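Local coordinates for SusD family protein (Bacteroides uniformis, PDB 7KV1) that probably binds beta-glucans at the cell surface of a gut bacterium, as a SusD-like glycan-binding protein that helps capture them for uptake, at residues N448-L460 against D471-N485. Numbering follows the deposited sequence.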
loop_
_atom_site.group_PDB
_atom_site.type_symbol
_atom_site.label_atom_id
_atom_site.label_comp_id
_atom_site.label_asym_id
_atom_site.label_seq_id
_atom_site.Cartn_x
_atom_site.Cartn_y
_atom_site.Cartn_z
ATOM N N ASN A 448 14.573 -24.472 -7.340
ATOM C CA ASN A 448 13.321 -24.962 -6.715
ATOM C C ASN A 448 12.813 -23.816 -5.833
ATOM O O ASN A 448 13.657 -23.165 -5.232
ATOM C CB ASN A 448 13.524 -26.254 -5.920
ATOM C CG ASN A 448 12.228 -26.811 -5.346
ATOM O OD1 ASN A 448 11.298 -27.130 -6.072
ATOM N ND2 ASN A 448 12.136 -26.922 -4.036
ATOM N N VAL A 449 11.510 -23.568 -5.792
ATOM C CA VAL A 449 10.961 -22.396 -5.056
ATOM C C VAL A 449 10.013 -22.914 -3.984
ATOM O O VAL A 449 9.235 -23.878 -4.239
ATOM C CB VAL A 449 10.322 -21.339 -5.979
ATOM C CG1 VAL A 449 11.318 -20.776 -6.978
ATOM C CG2 VAL A 449 9.113 -21.858 -6.737
ATOM N N THR A 450 10.161 -22.362 -2.777
ATOM C CA THR A 450 9.283 -22.629 -1.629
ATOM C C THR A 450 8.506 -21.353 -1.273
ATOM O O THR A 450 8.870 -20.248 -1.721
ATOM C CB THR A 450 10.073 -23.051 -0.383
ATOM O OG1 THR A 450 10.766 -21.875 0.021
ATOM C CG2 THR A 450 11.019 -24.215 -0.622
ATOM N N VAL A 451 7.452 -21.489 -0.480
ATOM C CA VAL A 451 6.650 -20.300 -0.084
ATOM C C VAL A 451 7.545 -19.306 0.678
ATOM O O VAL A 451 7.405 -18.088 0.423
ATOM C CB VAL A 451 5.395 -20.679 0.708
ATOM C CG1 VAL A 451 4.605 -19.435 1.078
ATOM C CG2 VAL A 451 4.533 -21.593 -0.122
ATOM N N ASP A 452 8.492 -19.780 1.490
ATOM C CA ASP A 452 9.421 -18.877 2.222
ATOM C C ASP A 452 10.287 -18.071 1.250
ATOM O O ASP A 452 10.482 -16.867 1.492
ATOM C CB ASP A 452 10.319 -19.590 3.223
ATOM C CG ASP A 452 10.914 -18.554 4.196
ATOM O OD1 ASP A 452 10.143 -17.787 4.845
ATOM O OD2 ASP A 452 12.115 -18.454 4.219
ATOM N N ASP A 453 10.746 -18.680 0.153
ATOM C CA ASP A 453 11.500 -17.947 -0.896
ATOM C C ASP A 453 10.643 -16.787 -1.426
ATOM O O ASP A 453 11.213 -15.715 -1.685
ATOM C CB ASP A 453 11.899 -18.856 -2.067
ATOM C CG ASP A 453 12.875 -19.970 -1.705
ATOM O OD1 ASP A 453 13.754 -19.704 -0.843
ATOM O OD2 ASP A 453 12.753 -21.114 -2.297
ATOM N N VAL A 454 9.355 -17.026 -1.695
ATOM C CA VAL A 454 8.452 -15.964 -2.228
ATOM C C VAL A 454 8.365 -14.843 -1.181
ATOM O O VAL A 454 8.541 -13.676 -1.542
ATOM C CB VAL A 454 7.074 -16.499 -2.620
ATOM C CG1 VAL A 454 6.206 -15.400 -3.225
ATOM C CG2 VAL A 454 7.190 -17.688 -3.553
ATOM N N LEU A 455 8.129 -15.160 0.093
ATOM C CA LEU A 455 8.052 -14.099 1.130
ATOM C C LEU A 455 9.373 -13.320 1.180
ATOM O O LEU A 455 9.357 -12.059 1.361
ATOM C CB LEU A 455 7.698 -14.746 2.476
ATOM C CG LEU A 455 6.380 -15.507 2.507
ATOM C CD1 LEU A 455 6.173 -16.076 3.883
ATOM C CD2 LEU A 455 5.199 -14.612 2.096
ATOM N N THR A 456 10.515 -13.994 1.060
ATOM C CA THR A 456 11.822 -13.283 1.072
ATOM C C THR A 456 11.901 -12.360 -0.136
ATOM O O THR A 456 12.333 -11.206 0.028
ATOM C CB THR A 456 13.000 -14.263 1.133
ATOM O OG1 THR A 456 12.875 -14.901 2.403
ATOM C CG2 THR A 456 14.345 -13.582 0.954
ATOM N N GLU A 457 11.503 -12.835 -1.309
ATOM C CA GLU A 457 11.553 -12.034 -2.550
ATOM C C GLU A 457 10.652 -10.793 -2.447
ATOM O O GLU A 457 11.074 -9.707 -2.895
ATOM C CB GLU A 457 11.213 -12.876 -3.773
ATOM C CG GLU A 457 11.815 -12.321 -5.030
ATOM C CD GLU A 457 13.335 -12.362 -5.079
ATOM O OE1 GLU A 457 13.903 -13.368 -4.600
ATOM O OE2 GLU A 457 13.937 -11.380 -5.609
ATOM N N ARG A 458 9.499 -10.915 -1.804
ATOM C CA ARG A 458 8.593 -9.785 -1.547
ATOM C C ARG A 458 9.332 -8.734 -0.707
ATOM O O ARG A 458 9.134 -7.558 -0.959
ATOM C CB ARG A 458 7.301 -10.263 -0.858
ATOM C CG ARG A 458 6.388 -11.093 -1.746
ATOM C CD ARG A 458 5.177 -11.566 -0.975
ATOM N NE ARG A 458 4.302 -10.432 -0.803
ATOM C CZ ARG A 458 3.366 -10.059 -1.678
ATOM N NH1 ARG A 458 3.148 -10.763 -2.765
ATOM N NH2 ARG A 458 2.646 -8.982 -1.473
ATOM N N ARG A 459 10.125 -9.144 0.279
ATOM C CA ARG A 459 10.825 -8.176 1.146
ATOM C C ARG A 459 11.841 -7.394 0.295
ATOM O O ARG A 459 11.932 -6.165 0.419
ATOM C CB ARG A 459 11.549 -8.888 2.291
ATOM C CG ARG A 459 12.224 -7.899 3.229
ATOM C CD ARG A 459 13.076 -8.391 4.378
ATOM N NE ARG A 459 13.279 -7.172 5.183
ATOM C CZ ARG A 459 14.101 -7.051 6.213
ATOM N NH1 ARG A 459 14.852 -8.071 6.593
ATOM N NH2 ARG A 459 14.207 -5.879 6.826
ATOM N N LEU A 460 12.581 -8.089 -0.560
ATOM C CA LEU A 460 13.609 -7.441 -1.403
ATOM C C LEU A 460 12.944 -6.507 -2.430
ATOM O O LEU A 460 13.524 -5.428 -2.769
ATOM C CB LEU A 460 14.475 -8.506 -2.077
ATOM C CG LEU A 460 15.273 -9.423 -1.151
ATOM C CD1 LEU A 460 15.926 -10.548 -1.959
ATOM C CD2 LEU A 460 16.351 -8.651 -0.410
ATOM N N ASP A 471 2.635 -8.342 5.004
ATOM C CA ASP A 471 3.192 -9.693 4.681
ATOM C C ASP A 471 3.625 -10.409 5.972
ATOM O O ASP A 471 3.392 -11.641 6.075
ATOM C CB ASP A 471 4.336 -9.649 3.672
ATOM C CG ASP A 471 3.843 -9.331 2.271
ATOM O OD1 ASP A 471 2.610 -9.540 2.019
ATOM O OD2 ASP A 471 4.667 -8.849 1.443
ATOM N N LEU A 472 4.251 -9.712 6.924
ATOM C CA LEU A 472 4.718 -10.361 8.173
ATOM C C LEU A 472 3.486 -10.818 8.978
ATOM O O LEU A 472 3.499 -11.930 9.486
ATOM C CB LEU A 472 5.585 -9.399 8.988
ATOM C CG LEU A 472 6.997 -9.171 8.478
ATOM C CD1 LEU A 472 7.638 -7.978 9.186
ATOM C CD2 LEU A 472 7.826 -10.424 8.658
ATOM N N VAL A 473 2.422 -10.030 9.017
ATOM C CA VAL A 473 1.211 -10.359 9.827
ATOM C C VAL A 473 0.486 -11.574 9.248
ATOM O O VAL A 473 0.112 -12.477 10.029
ATOM C CB VAL A 473 0.260 -9.168 9.936
ATOM C CG1 VAL A 473 -1.061 -9.576 10.590
ATOM C CG2 VAL A 473 0.924 -8.012 10.681
ATOM N N ARG A 474 0.280 -11.586 7.933
ATOM C CA ARG A 474 -0.494 -12.670 7.282
ATOM C C ARG A 474 0.295 -13.978 7.363
ATOM O O ARG A 474 -0.358 -15.070 7.344
ATOM C CB ARG A 474 -0.878 -12.259 5.866
ATOM C CG ARG A 474 0.242 -12.326 4.839
ATOM C CD ARG A 474 -0.230 -11.707 3.533
ATOM N NE ARG A 474 0.829 -11.694 2.551
ATOM C CZ ARG A 474 1.229 -12.767 1.846
ATOM N NH1 ARG A 474 0.655 -13.946 2.031
ATOM N NH2 ARG A 474 2.194 -12.646 0.948
ATOM N N ALA A 475 1.629 -13.877 7.411
ATOM C CA ALA A 475 2.564 -15.025 7.450
ATOM C C ALA A 475 2.399 -15.801 8.755
ATOM O O ALA A 475 2.789 -16.962 8.775
ATOM C CB ALA A 475 4.004 -14.616 7.247
ATOM N N GLU A 476 1.747 -15.232 9.758
ATOM C CA GLU A 476 1.338 -15.993 10.963
ATOM C C GLU A 476 0.459 -17.197 10.565
ATOM O O GLU A 476 0.444 -18.177 11.323
ATOM C CB GLU A 476 0.687 -15.079 12.000
ATOM C CG GLU A 476 1.666 -14.082 12.593
ATOM C CD GLU A 476 2.777 -14.726 13.408
ATOM O OE1 GLU A 476 2.480 -15.690 14.132
ATOM O OE2 GLU A 476 3.937 -14.314 13.269
ATOM N N GLY A 477 -0.267 -17.126 9.452
ATOM C CA GLY A 477 -1.152 -18.198 9.007
ATOM C C GLY A 477 -0.491 -19.030 7.919
ATOM O O GLY A 477 -1.194 -19.880 7.370
ATOM N N ILE A 478 0.803 -18.844 7.633
ATOM C CA ILE A 478 1.479 -19.534 6.493
ATOM C C ILE A 478 2.440 -20.591 7.034
ATOM O O ILE A 478 3.516 -20.230 7.563
ATOM C CB ILE A 478 2.217 -18.553 5.573
ATOM C CG1 ILE A 478 1.256 -17.512 5.000
ATOM C CG2 ILE A 478 2.970 -19.341 4.498
ATOM C CD1 ILE A 478 1.932 -16.481 4.151
ATOM N N SER A 479 2.088 -21.857 6.803
ATOM C CA SER A 479 2.821 -23.048 7.298
ATOM C C SER A 479 4.341 -23.007 7.025
ATOM O O SER A 479 5.160 -23.215 7.971
ATOM C CB SER A 479 2.183 -24.293 6.727
ATOM O OG SER A 479 2.614 -25.342 7.530
ATOM N N GLY A 480 4.769 -22.765 5.806
ATOM C CA GLY A 480 6.227 -22.819 5.543
ATOM C C GLY A 480 6.949 -21.475 5.670
ATOM O O GLY A 480 8.054 -21.372 5.116
ATOM N N ALA A 481 6.399 -20.483 6.376
ATOM C CA ALA A 481 7.084 -19.185 6.589
ATOM C C ALA A 481 8.217 -19.389 7.603
ATOM O O ALA A 481 7.943 -19.933 8.653
ATOM C CB ALA A 481 6.131 -18.114 7.066
ATOM N N SER A 482 9.419 -18.886 7.329
ATOM C CA SER A 482 10.554 -18.905 8.290
ATOM C C SER A 482 10.373 -17.767 9.307
ATOM O O SER A 482 9.558 -16.812 9.061
ATOM C CB SER A 482 11.846 -18.734 7.587
ATOM O OG SER A 482 11.910 -17.397 7.101
ATOM N N ALA A 483 11.183 -17.801 10.354
ATOM C CA ALA A 483 11.095 -16.861 11.488
ATOM C C ALA A 483 11.290 -15.422 10.979
ATOM O O ALA A 483 10.559 -14.524 11.439
ATOM C CB ALA A 483 12.072 -17.266 12.564
ATOM N N SER A 484 12.192 -15.210 10.024
ATOM C CA SER A 484 12.535 -13.864 9.510
ATOM C C SER A 484 11.355 -13.291 8.703
ATOM O O SER A 484 11.355 -12.087 8.461
ATOM C CB SER A 484 13.823 -13.925 8.710
ATOM O OG SER A 484 13.609 -14.605 7.483
ATOM N N ASN A 485 10.344 -14.106 8.364
ATOM C CA ASN A 485 9.230 -13.706 7.468
ATOM C C ASN A 485 7.907 -13.747 8.233
ATOM O O ASN A 485 6.856 -13.565 7.584
ATOM C CB ASN A 485 9.267 -14.556 6.202
ATOM C CG ASN A 485 10.335 -14.074 5.240
ATOM O OD1 ASN A 485 10.618 -12.873 5.155
ATOM N ND2 ASN A 485 10.937 -14.990 4.516
HETATM O O HOH W 1 8.683 -22.523 2.871
HETATM O O HOH W 2 1.614 -7.016 1.088
#
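Helix 451-461 and the end of helix 468-474, with the turn-rich loop that follows, pack together in the alpha-helical SusD fold, joined by a polar cluster around D452, an apolar strip and a buried salt-bridge network. D452 reaches the loop with CG anti to its backbone N (chi1 -163°), and its OD1 accepts three hydrogen bonds. S482 N donates to D452 OD1 from well above the carboxylate plane at 2.8 Å, S482 OG comes in on the syn side but tilted out of that plane, and N485 ND2 points almost straight at D452 OD1 (178°), with the acceptor lying in the amide plane. The second hydrogen of N485 ND2 goes to T456 OG1 at 2.9 Å, one helical turn further on, which fixes the rotation of the amide; the amide oxygen of N485 is held by R468. With an alanine here instead of D452, S482 N, S482 OG and one N-H of N485 would lose their shared acceptor, which would probably leave the S482 end of the loop less firmly held. Beside this cluster, L455 CD1 rests 3.8 Å from A481 CB, while V451 CG1 meets I478 CG2 at the same separation; helix 408-420 borders both L455 and I478. Further along the helix, D471 is shared by two arginines, its OD1 taking R474 NE at 2.8 Å. The two guanidinium planes stand at 90°, and R474 NH2 lies over one face of the R458 guanidinium, offset toward the rim, 3.5 Å from R458 NE. The carboxylate they share, together with E417 for R474 and E410 for R458, probably offsets this closeness of like charges. A bend at chi3 turns the R458 chain so that NE meets D471 OD2 at 2.8 Å, in the guanidinium plane but from above that of the carboxylate.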